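Local coordinates for bromo domain-containing protein (Trypanosoma brucei brucei, PDB 5KO4), which is of unknown function but carries a bromodomain, the four-helix module that in its relatives binds acetylated lysine, and so probably reads acetyl-lysine marks, at residues F7-V18 and Y59-M69. Numbering follows the deposited sequence.
Sequences FYKQCRSILHVV and YTSPSAFINDM. With SO4 (sulfate ion), chain C.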
loop_
_atom_site.group_PDB
_atom_site.type_symbol
_atom_site.label_atom_id
_atom_site.label_comp_id
_atom_site.label_asym_id
_atom_site.label_seq_id
_atom_site.Cartn_x
_atom_site.Cartn_y
_atom_site.Cartn_z
ATOM N N PHE A 7 32.169 5.103 -6.401
ATOM C CA PHE A 7 30.769 5.476 -6.244
ATOM C C PHE A 7 30.013 4.682 -5.156
ATOM O O PHE A 7 28.930 5.111 -4.791
ATOM C CB PHE A 7 30.040 5.298 -7.585
ATOM C CG PHE A 7 30.035 3.886 -8.109
ATOM C CD1 PHE A 7 31.107 3.394 -8.835
ATOM C CD2 PHE A 7 28.942 3.060 -7.913
ATOM C CE1 PHE A 7 31.091 2.087 -9.325
ATOM C CE2 PHE A 7 28.933 1.760 -8.400
ATOM C CZ PHE A 7 30.018 1.274 -9.074
ATOM N N TYR A 8 30.516 3.538 -4.660
ATOM C CA TYR A 8 29.726 2.747 -3.701
ATOM C C TYR A 8 29.413 3.520 -2.416
ATOM O O TYR A 8 28.299 3.415 -1.893
ATOM C CB TYR A 8 30.432 1.437 -3.343
ATOM C CG TYR A 8 29.968 0.282 -4.192
ATOM C CD1 TYR A 8 30.346 0.174 -5.519
ATOM C CD2 TYR A 8 29.064 -0.647 -3.698
ATOM C CE1 TYR A 8 29.897 -0.881 -6.317
ATOM C CE2 TYR A 8 28.593 -1.689 -4.490
ATOM C CZ TYR A 8 28.997 -1.791 -5.803
ATOM O OH TYR A 8 28.514 -2.834 -6.564
ATOM N N LYS A 9 30.380 4.268 -1.898
ATOM C CA LYS A 9 30.167 5.048 -0.691
ATOM C C LYS A 9 28.965 5.984 -0.864
ATOM O O LYS A 9 28.109 6.059 0.013
ATOM C CB LYS A 9 31.433 5.856 -0.361
ATOM C CG LYS A 9 31.303 6.733 0.874
ATOM C CD LYS A 9 32.597 7.458 1.161
ATOM C CE LYS A 9 32.428 8.478 2.261
ATOM N NZ LYS A 9 33.723 9.108 2.621
ATOM N N GLN A 10 28.885 6.655 -2.016
ATOM C CA GLN A 10 27.815 7.612 -2.273
ATOM C C GLN A 10 26.496 6.888 -2.514
ATOM O O GLN A 10 25.457 7.353 -2.047
ATOM C CB GLN A 10 28.159 8.510 -3.458
ATOM C CG GLN A 10 29.295 9.512 -3.156
ATOM C CD GLN A 10 30.657 8.862 -3.094
ATOM O OE1 GLN A 10 30.934 7.922 -3.812
ATOM N NE2 GLN A 10 31.539 9.362 -2.247
ATOM N N CYS A 11 26.511 5.752 -3.203
ATOM C CA CYS A 11 25.266 5.031 -3.424
ATOM C C CYS A 11 24.704 4.534 -2.107
ATOM O O CYS A 11 23.495 4.638 -1.869
ATOM C CB CYS A 11 25.475 3.884 -4.395
ATOM S SG CYS A 11 25.886 4.411 -6.081
ATOM N N ARG A 12 25.558 4.006 -1.230
ATOM C CA ARG A 12 25.099 3.566 0.080
ATOM C C ARG A 12 24.471 4.737 0.849
ATOM O O ARG A 12 23.416 4.575 1.468
ATOM C CB ARG A 12 26.264 3.007 0.895
ATOM C CG ARG A 12 25.828 2.520 2.266
ATOM C CD ARG A 12 26.987 2.025 3.100
ATOM N NE ARG A 12 27.653 0.897 2.472
ATOM C CZ ARG A 12 27.216 -0.359 2.515
ATOM N NH1 ARG A 12 26.095 -0.660 3.168
ATOM N NH2 ARG A 12 27.895 -1.322 1.913
ATOM N N SER A 13 25.119 5.906 0.856
ATOM C CA SER A 13 24.574 7.029 1.616
ATOM C C SER A 13 23.237 7.515 1.015
ATOM O O SER A 13 22.311 7.806 1.773
ATOM C CB SER A 13 25.581 8.174 1.703
ATOM O OG SER A 13 25.793 8.840 0.472
ATOM N N ILE A 14 23.098 7.524 -0.315
ATOM C CA ILE A 14 21.848 7.955 -0.940
ATOM C C ILE A 14 20.740 6.963 -0.618
ATOM O O ILE A 14 19.628 7.365 -0.280
ATOM C CB ILE A 14 22.009 8.151 -2.459
ATOM C CG1 ILE A 14 22.985 9.322 -2.740
ATOM C CG2 ILE A 14 20.649 8.413 -3.112
ATOM C CD1 ILE A 14 23.494 9.388 -4.139
ATOM N N LEU A 15 21.038 5.670 -0.660
ATOM C CA LEU A 15 20.047 4.678 -0.293
ATOM C C LEU A 15 19.624 4.849 1.178
ATOM O O LEU A 15 18.440 4.717 1.497
ATOM C CB LEU A 15 20.585 3.272 -0.540
ATOM C CG LEU A 15 19.622 2.119 -0.203
ATOM C CD1 LEU A 15 18.310 2.207 -1.020
ATOM C CD2 LEU A 15 20.292 0.778 -0.437
ATOM N N HIS A 16 20.575 5.149 2.076
ATOM C CA HIS A 16 20.247 5.369 3.481
ATOM C C HIS A 16 19.303 6.566 3.638
ATOM O O HIS A 16 18.341 6.487 4.407
ATOM C CB HIS A 16 21.514 5.585 4.295
ATOM C CG HIS A 16 21.271 5.742 5.758
ATOM N ND1 HIS A 16 21.187 4.642 6.595
ATOM C CD2 HIS A 16 21.140 6.868 6.498
ATOM C CE1 HIS A 16 20.993 5.130 7.812
ATOM N NE2 HIS A 16 20.955 6.466 7.800
ATOM N N VAL A 17 19.549 7.651 2.903
ATOM C CA VAL A 17 18.688 8.833 2.977
ATOM C C VAL A 17 17.274 8.463 2.540
ATOM O O VAL A 17 16.306 8.773 3.232
ATOM C CB VAL A 17 19.265 9.991 2.113
ATOM C CG1 VAL A 17 18.247 11.122 1.939
ATOM C CG2 VAL A 17 20.553 10.530 2.721
ATOM N N VAL A 18 17.158 7.779 1.410
ATOM C CA VAL A 18 15.858 7.404 0.875
ATOM C C VAL A 18 15.112 6.467 1.831
ATOM O O VAL A 18 13.912 6.654 2.058
ATOM C CB VAL A 18 16.067 6.766 -0.516
ATOM C CG1 VAL A 18 14.877 5.947 -0.954
ATOM C CG2 VAL A 18 16.427 7.839 -1.551
ATOM N N TYR A 59 26.355 -3.808 -8.724
ATOM C CA TYR A 59 26.459 -2.562 -9.474
ATOM C C TYR A 59 27.901 -2.335 -9.891
ATOM O O TYR A 59 28.804 -2.376 -9.050
ATOM C CB TYR A 59 25.948 -1.401 -8.620
ATOM C CG TYR A 59 24.495 -1.569 -8.248
ATOM C CD1 TYR A 59 23.512 -1.646 -9.223
ATOM C CD2 TYR A 59 24.092 -1.599 -6.916
ATOM C CE1 TYR A 59 22.177 -1.833 -8.891
ATOM C CE2 TYR A 59 22.758 -1.790 -6.570
ATOM C CZ TYR A 59 21.801 -1.907 -7.559
ATOM O OH TYR A 59 20.477 -2.060 -7.223
ATOM N N THR A 60 28.136 -2.162 -11.189
ATOM C CA THR A 60 29.482 -1.925 -11.685
ATOM C C THR A 60 29.662 -0.488 -12.114
ATOM O O THR A 60 30.766 -0.099 -12.468
ATOM C CB THR A 60 29.816 -2.872 -12.828
ATOM O OG1 THR A 60 28.989 -2.558 -13.949
ATOM C CG2 THR A 60 29.642 -4.323 -12.435
ATOM N N SER A 61 28.598 0.315 -12.033
ATOM C CA SER A 61 28.674 1.729 -12.330
ATOM C C SER A 61 27.533 2.422 -11.625
ATOM O O SER A 61 26.534 1.787 -11.272
ATOM C CB SER A 61 28.576 1.962 -13.829
ATOM O OG SER A 61 27.232 1.833 -14.249
ATOM N N PRO A 62 27.642 3.733 -11.372
ATOM C CA PRO A 62 26.543 4.416 -10.693
ATOM C C PRO A 62 25.235 4.398 -11.487
ATOM O O PRO A 62 24.169 4.416 -10.880
ATOM C CB PRO A 62 27.037 5.850 -10.508
ATOM C CG PRO A 62 28.307 5.951 -11.193
ATOM C CD PRO A 62 28.783 4.627 -11.642
ATOM N N SER A 63 25.312 4.349 -12.833
ATOM C CA SER A 63 24.116 4.345 -13.672
ATOM C C SER A 63 23.206 3.155 -13.369
ATOM O O SER A 63 21.995 3.308 -13.408
ATOM C CB SER A 63 24.493 4.336 -15.150
ATOM O OG SER A 63 23.336 4.418 -15.966
ATOM N N ALA A 64 23.777 1.975 -13.065
ATOM C CA ALA A 64 22.973 0.791 -12.780
ATOM C C ALA A 64 22.238 0.927 -11.443
ATOM O O ALA A 64 21.079 0.529 -11.330
ATOM C CB ALA A 64 23.849 -0.444 -12.773
ATOM N N PHE A 65 22.891 1.535 -10.447
ATOM C CA PHE A 65 22.248 1.809 -9.161
ATOM C C PHE A 65 21.120 2.839 -9.352
ATOM O O PHE A 65 20.000 2.628 -8.880
ATOM C CB PHE A 65 23.295 2.316 -8.167
ATOM C CG PHE A 65 22.723 2.901 -6.906
ATOM C CD1 PHE A 65 22.292 2.082 -5.876
ATOM C CD2 PHE A 65 22.608 4.268 -6.749
ATOM C CE1 PHE A 65 21.751 2.628 -4.710
ATOM C CE2 PHE A 65 22.123 4.810 -5.563
ATOM C CZ PHE A 65 21.698 3.987 -4.550
ATOM N N ILE A 66 21.401 3.916 -10.100
ATOM C CA ILE A 66 20.413 4.955 -10.390
ATOM C C ILE A 66 19.201 4.337 -11.081
ATOM O O ILE A 66 18.066 4.657 -10.730
ATOM C CB ILE A 66 21.045 6.091 -11.243
ATOM C CG1 ILE A 66 22.009 6.939 -10.364
ATOM C CG2 ILE A 66 19.963 6.969 -11.884
ATOM C CD1 ILE A 66 22.964 7.784 -11.156
ATOM N N ASN A 67 19.425 3.447 -12.044
ATOM C CA ASN A 67 18.323 2.799 -12.734
ATOM C C ASN A 67 17.395 2.082 -11.770
ATOM O O ASN A 67 16.183 2.203 -11.886
ATOM C CB ASN A 67 18.842 1.810 -13.742
ATOM C CG ASN A 67 19.435 2.456 -14.955
ATOM O OD1 ASN A 67 19.301 3.654 -15.187
ATOM N ND2 ASN A 67 20.267 1.729 -15.630
ATOM N N ASP A 68 17.954 1.302 -10.829
ATOM C CA ASP A 68 17.096 0.558 -9.897
ATOM C C ASP A 68 16.363 1.495 -8.929
ATOM O O ASP A 68 15.186 1.261 -8.619
ATOM C CB ASP A 68 17.898 -0.465 -9.106
ATOM C CG ASP A 68 18.272 -1.694 -9.893
ATOM O OD1 ASP A 68 17.804 -1.830 -11.055
ATOM O OD2 ASP A 68 19.053 -2.513 -9.368
ATOM N N MET A 69 17.024 2.576 -8.476
ATOM C CA MET A 69 16.375 3.538 -7.607
ATOM C C MET A 69 15.217 4.219 -8.311
ATOM O O MET A 69 14.126 4.341 -7.736
ATOM C CB MET A 69 17.390 4.582 -7.158
ATOM C CG MET A 69 18.505 4.018 -6.264
ATOM S SD MET A 69 17.935 3.629 -4.594
ATOM C CE MET A 69 17.811 5.260 -3.911
HETATM S S SO4 C . 34.242 3.531 -2.390
HETATM O O1 SO4 C . 35.381 4.461 -2.559
HETATM O O2 SO4 C . 34.074 3.348 -0.947
HETATM O O3 SO4 C . 34.537 2.290 -3.060
HETATM O O4 SO4 C . 33.036 4.131 -2.987
#
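C11 puts its CB over the centre of the F65 ring, 3.6 Å from the centroid and 7° off the ring normal. This is a CH-pi contact in the core of the bromodomain's left-handed four-helix bundle. Here helix 8-21 lies nearly parallel to helix 62-80, with the segment axes 13° apart. C11 SG meets the same ring obliquely, a Cys sulfur-aromatic contact, and comes 3.3 Å from F65 CD2. The opposite face of the ring carries M69 CG, so F65 is held between C11 and its own helix. F65 CG stands anti to the backbone N (chi1 168°), which sends the ring across the gap to helix 8-21. L15 CB lies at the edge of this ring.

One turn on, the M69 chain bends at chi2 and chi3. Its SD packs on L15 CD1, and its CE meets V18 CG2 tip to tip at 3.8 Å. V18 also touches W47 and I93, so this end of the contact joins the other helices of the bundle.

At the N-terminal end, F7 is the N-cap residue of helix 8-21. P62 CD makes a CH-pi contact over one face of its ring, 3.9 Å from the centroid. S61 C covers the rim of that face, and Y8 CD1 lies on the opposite one. L105 also touches F7. Across the contact, Y8 OH donates to Y59 O at 2.5 Å, in the carbonyl plane and on a lone pair.

Further out, F65 CA packs on a face of the Y59 ring. R53 forms a salt bridge with D68 OD2. The far end of the Y59 side chain is tied to helix 62-80 by that same oxygen: Y59 OH donates a 2.6 Å hydrogen bond to the anti lone pair of D68 OD2.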